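Local coordinates for protein O-ureido-L-serine synthase (Streptomyces lavendulae, PDB 3X44) that uses pyridoxal 5'-phosphate to join hydroxyurea to O-acetyl-L-serine, giving O-ureido-L-serine for the biosynthesis of the antibiotic D-cycloserine, and also makes L-cysteine from sulfide, at residues Asn5-Leu8 with Asp9-Gly12; Met22-Glu25 with His26-Val29; Asn148-Tyr151 with His152-Thr156. The protein carries 1 engineered substitution. All blocks are in the same frame, centred on the assembly; numbering follows the deposited sequence.

Contact 1: residues Asn5-Leu8 with Asp9-Gly12; sequences NSIL and DTIG
N5 meets D9 chiefly through water. One molecule accepts from N5 ND2 and donates to D9 OD2, and a second links N5 N to the same oxygen, so two waters bridge N5 to the carboxylate. S6 makes the direct link: its backbone N donates to D9 OD2 at 3.1 Å, reaching the oxygen from above the carboxylate plane, 48° out of it. With the two waters, this puts three donors on one carboxylate oxygen, a load that suits aspartate and would be expected to favour its ionised form. The carbonyl of S6 receives D9 N at 3.0 Å, so backbone and side chain of D9 both fasten to S6. A chi1 of 170° carries the S6 hydroxyl away from its own N and forward along the chain, where it accepts from L8 N at 3.1 Å. At I7 the carbonyl oxygen takes two bonds from T10. T10 N approaches at 3.1 Å from above the carbonyl plane, while T10 OG1 lies in that plane, 2.7 Å from I7 O; threonine suits this buried position because its hydroxyl is satisfied by the turn's own carbonyl. L8 O receives a weak bond from I11 N at 3.4 Å, and L8 CD2 lies 4.3 Å from I11 CD1, both branched side chains resting on L48 of helix 43-56. I7 and T10 also pack against E258 and F36 of a second subunit. The arrangement is a short 3-10 turn of i to i+3 bonds, opened by an ST turn at S6, in the N-terminal loop before strand 16-18; L8 sets it against helices 43-56 and 73-85.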
ATOM      1  N   ASN A   5       4.356   1.801 -14.049  1.00 24.29           N
ATOM      2  CA  ASN A   5       4.742   2.054 -15.433  1.00 25.65           C
ATOM      3  C   ASN A   5       5.953   2.969 -15.472  1.00 26.50           C
ATOM      4  O   ASN A   5       6.910   2.713 -16.197  1.00 29.75           O
ATOM      5  CB  ASN A   5       3.597   2.712 -16.203  1.00 27.87           C
ATOM      6  CG  ASN A   5       3.995   3.094 -17.618  1.00 29.94           C
ATOM      7  OD1 ASN A   5       4.722   2.361 -18.292  1.00 29.50           O
ATOM      8  ND2 ASN A   5       3.523   4.251 -18.073  1.00 32.46           N
ATOM      9  N   SER A   6       5.906   4.042 -14.690  1.00 24.18           N
ATOM     10  CA  SER A   6       7.010   4.992 -14.645  1.00 21.74           C
ATOM     11  C   SER A   6       7.523   5.173 -13.229  1.00 18.74           C
ATOM     12  O   SER A   6       6.787   4.980 -12.264  1.00 16.50           O
ATOM     13  CB  SER A   6       6.567   6.353 -15.196  1.00 21.85           C
ATOM     14  OG  SER A   6       7.547   7.353 -14.960  1.00 22.90           O
ATOM     15  N   ILE A   7       8.791   5.551 -13.121  1.00 18.98           N
ATOM     16  CA  ILE A   7       9.421   5.787 -11.825  1.00 19.87           C
ATOM     17  C   ILE A   7       8.729   6.971 -11.142  1.00 19.60           C
ATOM     18  O   ILE A   7       8.696   7.070  -9.911  1.00 17.06           O
ATOM     19  CB  ILE A   7      10.937   6.084 -11.993  1.00 19.73           C
ATOM     20  CG1 ILE A   7      11.595   6.251 -10.619  1.00 21.19           C
ATOM     21  CG2 ILE A   7      11.143   7.340 -12.832  1.00 21.66           C
ATOM     22  CD1 ILE A   7      11.756   4.943  -9.859  1.00 17.93           C
ATOM     23  N   LEU A   8       8.148   7.857 -11.947  1.00 20.87           N
ATOM     24  CA  LEU A   8       7.461   9.027 -11.400  1.00 20.08           C
ATOM     25  C   LEU A   8       6.166   8.640 -10.685  1.00 19.86           C
ATOM     26  O   LEU A   8       5.577   9.456  -9.972  1.00 17.00           O
ATOM     27  CB  LEU A   8       7.149  10.038 -12.510  1.00 22.85           C
ATOM     28  CG  LEU A   8       8.278  10.467 -13.459  1.00 23.60           C
ATOM     29  CD1 LEU A   8       7.783  11.607 -14.354  1.00 21.69           C
ATOM     30  CD2 LEU A   8       9.505  10.898 -12.665  1.00 24.66           C
ATOM     31  N   ASP A   9       5.719   7.399 -10.877  1.00 19.21           N
ATOM     32  CA  ASP A   9       4.488   6.944 -10.236  1.00 22.46           C
ATOM     33  C   ASP A   9       4.746   6.501  -8.794  1.00 22.67           C
ATOM     34  O   ASP A   9       3.825   6.092  -8.083  1.00 21.73           O
ATOM     35  CB  ASP A   9       3.857   5.793 -11.038  1.00 22.57           C
ATOM     36  CG  ASP A   9       3.452   6.215 -12.445  1.00 23.54           C
ATOM     37  OD1 ASP A   9       3.127   7.405 -12.642  1.00 23.32           O
ATOM     38  OD2 ASP A   9       3.464   5.361 -13.357  1.00 24.12           O
ATOM     39  N   THR A  10       6.003   6.590  -8.366  1.00 21.36           N
ATOM     40  CA  THR A  10       6.372   6.211  -7.006  1.00 19.53           C
ATOM     41  C   THR A  10       6.579   7.452  -6.158  1.00 19.09           C
ATOM     42  O   THR A  10       6.975   7.364  -5.000  1.00 17.15           O
ATOM     43  CB  THR A  10       7.673   5.385  -6.970  1.00 19.06           C
ATOM     44  OG1 THR A  10       8.784   6.225  -7.309  1.00 18.60           O
ATOM     45  CG2 THR A  10       7.590   4.217  -7.946  1.00 18.98           C
ATOM     46  N   ILE A  11       6.315   8.614  -6.745  1.00 18.17           N
ATOM     47  CA  ILE A  11       6.471   9.866  -6.023  1.00 16.20           C
ATOM     48  C   ILE A  11       5.337  10.057  -5.009  1.00 18.76           C
ATOM     49  O   ILE A  11       4.166   9.808  -5.307  1.00 17.18           O
ATOM     50  CB  ILE A  11       6.511  11.068  -7.002  1.00 16.64           C
ATOM     51  CG1 ILE A  11       7.877  11.115  -7.698  1.00 18.23           C
ATOM     52  CG2 ILE A  11       6.236  12.372  -6.253  1.00 14.96           C
ATOM     53  CD1 ILE A  11       7.984  12.135  -8.817  1.00 16.76           C
ATOM     54  N   GLY A  12       5.700  10.492  -3.804  1.00 18.06           N
ATOM     55  CA  GLY A  12       4.712  10.717  -2.769  1.00 16.07           C
ATOM     56  C   GLY A  12       4.505   9.494  -1.898  1.00 17.11           C
ATOM     57  O   GLY A  12       5.310   8.563  -1.927  1.00 15.33           O
TER
HETATM   58  O   HOH W   1       2.983   6.205 -16.009  1.00 27.31           O
HETATM   59  O   HOH W   2       1.712   3.134 -12.874  1.00 29.45           O
HETATM   60  O   HOH W   3       2.516   9.746 -11.267  1.00 30.81           O

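Contact 2: residues Met22-Glu25 with His26-Val29; sequences MAPE and HTSV
The carbonyl oxygen of P24 is gripped twice by T27. T27 N donates to P24 O at 2.9 Å with an N-H...O angle of 158°, from above the carbonyl plane, whereas T27 OG1 lies in that plane and uses a lone pair of P24 O, 3.0 Å away. A chi1 of 74° brings the threonine hydroxyl between its own N and carbonyl carbon, the setting from which it can bend back beside its amide to a shared acceptor. The backbone bond closes a type I beta turn from P24 to T27, with E25 and H26 at its two central positions, where they carry the turn angles. Proline suits the first position because its ring offers apolar surface to the T27 hydroxyl, the H26 ring and A277, and E25, which is exposed, can carry its charge into solvent. The turn leads the chain into strand 28-33, antiparallel to strand 16-18 at one margin of the six-stranded mixed sheet; a backbone hydrogen bond between V29 and L19 ties the strand to the chain that follows strand 16-18. Beyond the polar pair, the proline ring packs across the threonine, with P24 CD 3.4 Å from T27 OG1. The imidazole of H26 comes obliquely to the proline, its CE1 3.7 Å from P24 CB, and T27 CG2 sits over one of its faces near the rim. H26 NE2 makes a weak bond to A280 O. Farther from the turn, A23 CB meets V29 CG2 at 3.4 Å, tighter than usual van der Waals contact; a lone methyl suits this place, where the valine branch crowds in. P24 and T27 both lean on A277 of helix 264-278.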
ATOM      1  N   MET A  22      14.542   9.397  20.997  1.00 26.20           N
ATOM      2  CA  MET A  22      14.911  10.805  21.054  1.00 25.52           C
ATOM      3  C   MET A  22      13.883  11.731  21.701  1.00 25.85           C
ATOM      4  O   MET A  22      14.235  12.794  22.218  1.00 26.30           O
ATOM      5  CB  MET A  22      15.237  11.311  19.649  1.00 26.34           C
ATOM      6  CG  MET A  22      16.641  10.983  19.194  1.00 22.49           C
ATOM      7  SD  MET A  22      16.918  11.506  17.500  1.00 25.91           S
ATOM      8  CE  MET A  22      17.039  13.279  17.698  1.00 25.28           C
ATOM      9  N   ALA A  23      12.620  11.335  21.677  1.00 26.47           N
ATOM     10  CA  ALA A  23      11.564  12.164  22.248  1.00 28.69           C
ATOM     11  C   ALA A  23      11.403  12.034  23.756  1.00 28.27           C
ATOM     12  O   ALA A  23      11.639  10.973  24.325  1.00 27.75           O
ATOM     13  CB  ALA A  23      10.240  11.839  21.574  1.00 30.64           C
ATOM     14  N   PRO A  24      11.010  13.133  24.426  1.00 29.58           N
ATOM     15  CA  PRO A  24      10.812  13.102  25.880  1.00 29.46           C
ATOM     16  C   PRO A  24       9.737  12.056  26.194  1.00 31.27           C
ATOM     17  O   PRO A  24       8.728  11.962  25.495  1.00 26.83           O
ATOM     18  CB  PRO A  24      10.364  14.525  26.219  1.00 30.29           C
ATOM     19  CG  PRO A  24      10.835  15.365  25.063  1.00 30.41           C
ATOM     20  CD  PRO A  24      10.763  14.472  23.860  1.00 28.82           C
ATOM     21  N   GLU A  25       9.962  11.273  27.245  1.00 35.87           N
ATOM     22  CA  GLU A  25       9.050  10.197  27.643  1.00 39.17           C
ATOM     23  C   GLU A  25       7.548  10.468  27.595  1.00 38.28           C
ATOM     24  O   GLU A  25       6.781   9.618  27.138  1.00 39.37           O
ATOM     25  CB  GLU A  25       9.411   9.699  29.046  1.00 43.24           C
ATOM     26  CG  GLU A  25       9.218   8.199  29.232  1.00 48.40           C
ATOM     27  CD  GLU A  25       8.546   7.849  30.550  1.00 52.72           C
ATOM     28  OE1 GLU A  25       8.815   8.539  31.558  1.00 54.46           O
ATOM     29  OE2 GLU A  25       7.751   6.882  30.577  1.00 54.26           O
ATOM     30  N   HIS A  26       7.125  11.636  28.066  1.00 35.79           N
ATOM     31  CA  HIS A  26       5.702  11.972  28.094  1.00 34.93           C
ATOM     32  C   HIS A  26       5.104  12.387  26.748  1.00 33.12           C
ATOM     33  O   HIS A  26       3.926  12.747  26.670  1.00 30.55           O
ATOM     34  CB  HIS A  26       5.456  13.080  29.123  1.00 37.08           C
ATOM     35  CG  HIS A  26       6.100  14.387  28.772  1.00 38.12           C
ATOM     36  ND1 HIS A  26       7.466  14.574  28.793  1.00 38.87           N
ATOM     37  CD2 HIS A  26       5.563  15.570  28.390  1.00 37.94           C
ATOM     38  CE1 HIS A  26       7.744  15.816  28.437  1.00 37.89           C
ATOM     39  NE2 HIS A  26       6.607  16.442  28.188  1.00 38.08           N
ATOM     40  N   THR A  27       5.904  12.332  25.689  1.00 29.31           N
ATOM     41  CA  THR A  27       5.417  12.720  24.374  1.00 27.07           C
ATOM     42  C   THR A  27       5.723  11.707  23.276  1.00 27.63           C
ATOM     43  O   THR A  27       6.378  10.687  23.506  1.00 27.20           O
ATOM     44  CB  THR A  27       6.009  14.068  23.945  1.00 26.21           C
ATOM     45  OG1 THR A  27       7.385  13.887  23.576  1.00 25.46           O
ATOM     46  CG2 THR A  27       5.913  15.077  25.078  1.00 21.31           C
ATOM     47  N   SER A  28       5.229  12.004  22.078  1.00 25.86           N
ATOM     48  CA  SER A  28       5.443  11.157  20.910  1.00 24.51           C
ATOM     49  C   SER A  28       5.819  12.071  19.756  1.00 24.46           C
ATOM     50  O   SER A  28       5.125  13.049  19.475  1.00 22.96           O
ATOM     51  CB  SER A  28       4.168  10.390  20.546  1.00 25.41           C
ATOM     52  OG  SER A  28       3.891   9.360  21.477  1.00 26.49           O
ATOM     53  N   VAL A  29       6.929  11.763  19.098  1.00 23.26           N
ATOM     54  CA  VAL A  29       7.372  12.557  17.968  1.00 20.90           C
ATOM     55  C   VAL A  29       7.432  11.659  16.748  1.00 20.54           C
ATOM     56  O   VAL A  29       8.097  10.628  16.760  1.00 18.33           O
ATOM     57  CB  VAL A  29       8.772  13.169  18.211  1.00 21.64           C
ATOM     58  CG1 VAL A  29       9.207  13.979  16.993  1.00 21.90           C
ATOM     59  CG2 VAL A  29       8.744  14.061  19.447  1.00 23.98           C
TER

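Contact 3: residues Asn148-Tyr151 with His152-Thr156; sequences NPSY and HRETT
Two donors of T155 hold the carbonyl oxygen of Y151. T155 OG1 approaches Y151 O to 2.6 Å and T155 N to 3.0 Å, from opposite faces of the carbonyl plane. With chi1 of 60° the threonine turns its hydroxyl back to this oxygen and places its methyl over one face of the Y151 ring, T155 CG2 standing 3.9 Å from the centroid, a CH-pi contact. The helix is wider here, with a pi-type turn at 152-156, while E154 N keeps its i to i+4 bond to S150 O. N148 OD1 lies at the edge of the H152 ring, in its plane, the amide turned 56° against the ring. A water bonded to both N148 OD1 (2.9 Å) and H152 NE2 (2.8 Å) joins them, and H152 ND1 pairs with T156 OG1 at 2.9 Å, so both ring nitrogens are engaged, which should limit rotation of the imidazole. R153 lays one guanidinium face over P149 C while its NE bonds Q187. N148 ND2 reaches T178, a cofactor-binding residue, and the H152 side chain comes within about 4 Å of the bound O-ureido-L-serine aldimine. Helix 147-164 packs on helix 43-56, through Y151 on L48, and on helix 180-192, through H152 on T181; T156 touches both, at R45 and V185, and A165 of a third subunit lies against Y151.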
ATOM      1  N   ASN A 148       2.884  24.305  -6.917  1.00 16.72           N
ATOM      2  CA  ASN A 148       3.778  23.862  -5.856  1.00 18.33           C
ATOM      3  C   ASN A 148       2.945  23.519  -4.614  1.00 17.87           C
ATOM      4  O   ASN A 148       2.777  22.345  -4.291  1.00 16.69           O
ATOM      5  CB  ASN A 148       4.814  24.967  -5.586  1.00 16.10           C
ATOM      6  CG  ASN A 148       5.672  24.709  -4.357  1.00 15.78           C
ATOM      7  OD1 ASN A 148       5.520  23.701  -3.656  1.00 17.73           O
ATOM      8  ND2 ASN A 148       6.588  25.632  -4.090  1.00 13.26           N
ATOM      9  N   PRO A 149       2.384  24.533  -3.926  1.00 18.65           N
ATOM     10  CA  PRO A 149       1.579  24.249  -2.732  1.00 19.61           C
ATOM     11  C   PRO A 149       0.375  23.338  -2.993  1.00 17.56           C
ATOM     12  O   PRO A 149      -0.064  22.605  -2.105  1.00 19.33           O
ATOM     13  CB  PRO A 149       1.148  25.644  -2.245  1.00 19.28           C
ATOM     14  CG  PRO A 149       1.278  26.523  -3.437  1.00 19.26           C
ATOM     15  CD  PRO A 149       2.446  25.980  -4.204  1.00 16.95           C
ATOM     16  N   SER A 150      -0.157  23.380  -4.212  1.00 18.11           N
ATOM     17  CA  SER A 150      -1.313  22.564  -4.550  1.00 19.44           C
ATOM     18  C   SER A 150      -1.018  21.069  -4.491  1.00 17.80           C
ATOM     19  O   SER A 150      -1.850  20.294  -4.034  1.00 16.52           O
ATOM     20  CB  SER A 150      -1.850  22.940  -5.937  1.00 24.80           C
ATOM     21  OG  SER A 150      -1.192  22.205  -6.953  1.00 28.05           O
ATOM     22  N   TYR A 151       0.156  20.646  -4.942  1.00 18.58           N
ATOM     23  CA  TYR A 151       0.456  19.218  -4.877  1.00 18.06           C
ATOM     24  C   TYR A 151       0.613  18.801  -3.421  1.00 16.67           C
ATOM     25  O   TYR A 151       0.424  17.643  -3.085  1.00 19.52           O
ATOM     26  CB  TYR A 151       1.726  18.878  -5.655  1.00 17.88           C
ATOM     27  CG  TYR A 151       1.777  17.431  -6.114  1.00 15.27           C
ATOM     28  CD1 TYR A 151       1.073  17.004  -7.244  1.00 17.84           C
ATOM     29  CD2 TYR A 151       2.544  16.493  -5.421  1.00 17.52           C
ATOM     30  CE1 TYR A 151       1.142  15.661  -7.675  1.00 19.18           C
ATOM     31  CE2 TYR A 151       2.614  15.168  -5.841  1.00 18.26           C
ATOM     32  CZ  TYR A 151       1.920  14.755  -6.961  1.00 19.09           C
ATOM     33  OH  TYR A 151       2.028  13.440  -7.361  1.00 22.91           O
ATOM     34  N   HIS A 152       0.955  19.752  -2.556  1.00 16.64           N
ATOM     35  CA  HIS A 152       1.114  19.448  -1.132  1.00 15.09           C
ATOM     36  C   HIS A 152      -0.236  19.336  -0.447  1.00 17.03           C
ATOM     37  O   HIS A 152      -0.398  18.563   0.498  1.00 15.63           O
ATOM     38  CB  HIS A 152       1.957  20.520  -0.443  1.00 14.11           C
ATOM     39  CG  HIS A 152       3.408  20.445  -0.797  1.00 14.97           C
ATOM     40  ND1 HIS A 152       4.222  19.412  -0.379  1.00 15.65           N
ATOM     41  CD2 HIS A 152       4.182  21.254  -1.555  1.00 12.38           C
ATOM     42  CE1 HIS A 152       5.437  19.592  -0.866  1.00 14.15           C
ATOM     43  NE2 HIS A 152       5.439  20.701  -1.582  1.00 15.41           N
ATOM     44  N   ARG A 153      -1.209  20.111  -0.919  1.00 15.30           N
ATOM     45  CA  ARG A 153      -2.544  20.047  -0.342  1.00 19.94           C
ATOM     46  C   ARG A 153      -3.151  18.694  -0.695  1.00 18.60           C
ATOM     47  O   ARG A 153      -3.840  18.071   0.107  1.00 17.93           O
ATOM     48  CB  ARG A 153      -3.448  21.128  -0.939  1.00 18.90           C
ATOM     49  CG  ARG A 153      -3.147  22.546  -0.527  1.00 23.59           C
ATOM     50  CD  ARG A 153      -4.201  23.477  -1.125  1.00 22.32           C
ATOM     51  NE  ARG A 153      -3.759  24.868  -1.152  1.00 28.22           N
ATOM     52  CZ  ARG A 153      -3.271  25.477  -2.228  1.00 29.75           C
ATOM     53  NH1 ARG A 153      -3.159  24.816  -3.373  1.00 30.53           N
ATOM     54  NH2 ARG A 153      -2.897  26.749  -2.161  1.00 29.19           N
ATOM     55  N   GLU A 154      -2.881  18.244  -1.913  1.00 21.55           N
ATOM     56  CA  GLU A 154      -3.465  17.004  -2.404  1.00 20.62           C
ATOM     57  C   GLU A 154      -2.759  15.705  -2.049  1.00 20.14           C
ATOM     58  O   GLU A 154      -3.401  14.656  -2.005  1.00 21.60           O
ATOM     59  CB  GLU A 154      -3.652  17.100  -3.924  1.00 21.22           C
ATOM     60  CG  GLU A 154      -4.592  18.222  -4.341  1.00 19.52           C
ATOM     61  CD  GLU A 154      -4.344  18.731  -5.749  1.00 22.60           C
ATOM     62  OE1 GLU A 154      -4.312  17.911  -6.687  1.00 24.58           O
ATOM     63  OE2 GLU A 154      -4.192  19.958  -5.919  1.00 23.62           O
ATOM     64  N   THR A 155      -1.453  15.755  -1.808  1.00 15.88           N
ATOM     65  CA  THR A 155      -0.741  14.534  -1.464  1.00 17.16           C
ATOM     66  C   THR A 155      -0.148  14.558  -0.061  1.00 16.08           C
ATOM     67  O   THR A 155      -0.586  13.812   0.807  1.00 18.45           O
ATOM     68  CB  THR A 155       0.374  14.226  -2.490  1.00 15.91           C
ATOM     69  OG1 THR A 155       1.321  15.299  -2.520  1.00 16.26           O
ATOM     70  CG2 THR A 155      -0.226  14.053  -3.879  1.00 13.77           C
ATOM     71  N   THR A 156       0.843  15.417   0.155  1.00 16.73           N
ATOM     72  CA  THR A 156       1.504  15.522   1.451  1.00 18.69           C
ATOM     73  C   THR A 156       0.531  15.673   2.610  1.00 18.89           C
ATOM     74  O   THR A 156       0.662  14.997   3.628  1.00 17.14           O
ATOM     75  CB  THR A 156       2.460  16.719   1.491  1.00 17.91           C
ATOM     76  OG1 THR A 156       3.209  16.763   0.271  1.00 19.61           O
ATOM     77  CG2 THR A 156       3.408  16.593   2.682  1.00 16.48           C
TER
HETATM   78  O   HOH W   4       7.639  22.414  -2.103  1.00 17.86           O

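In the fold
Contact 3 is the buried one, in a helix beside the cofactor; contact 1 is partly buried, and contact 2 sits at a partly exposed turn. Contacts 1 and 3 each meet another subunit, whereas contact 2 meets none. Contacts 1 and 3 come within about 4 Å at their nearest atoms and share a neighbour, L48 of helix 43-56, whereas the nearest atoms of contact 2 are about 15 Å from contact 3 and about 19 Å from contact 1. In all three a threonine grips one carbonyl with both hydroxyl and amide. Otherwise the chemistry follows the place: a hydrated carboxylate at 5-12, proline and methyl packing at 22-29, and an imidazole held at both nitrogens at 148-156.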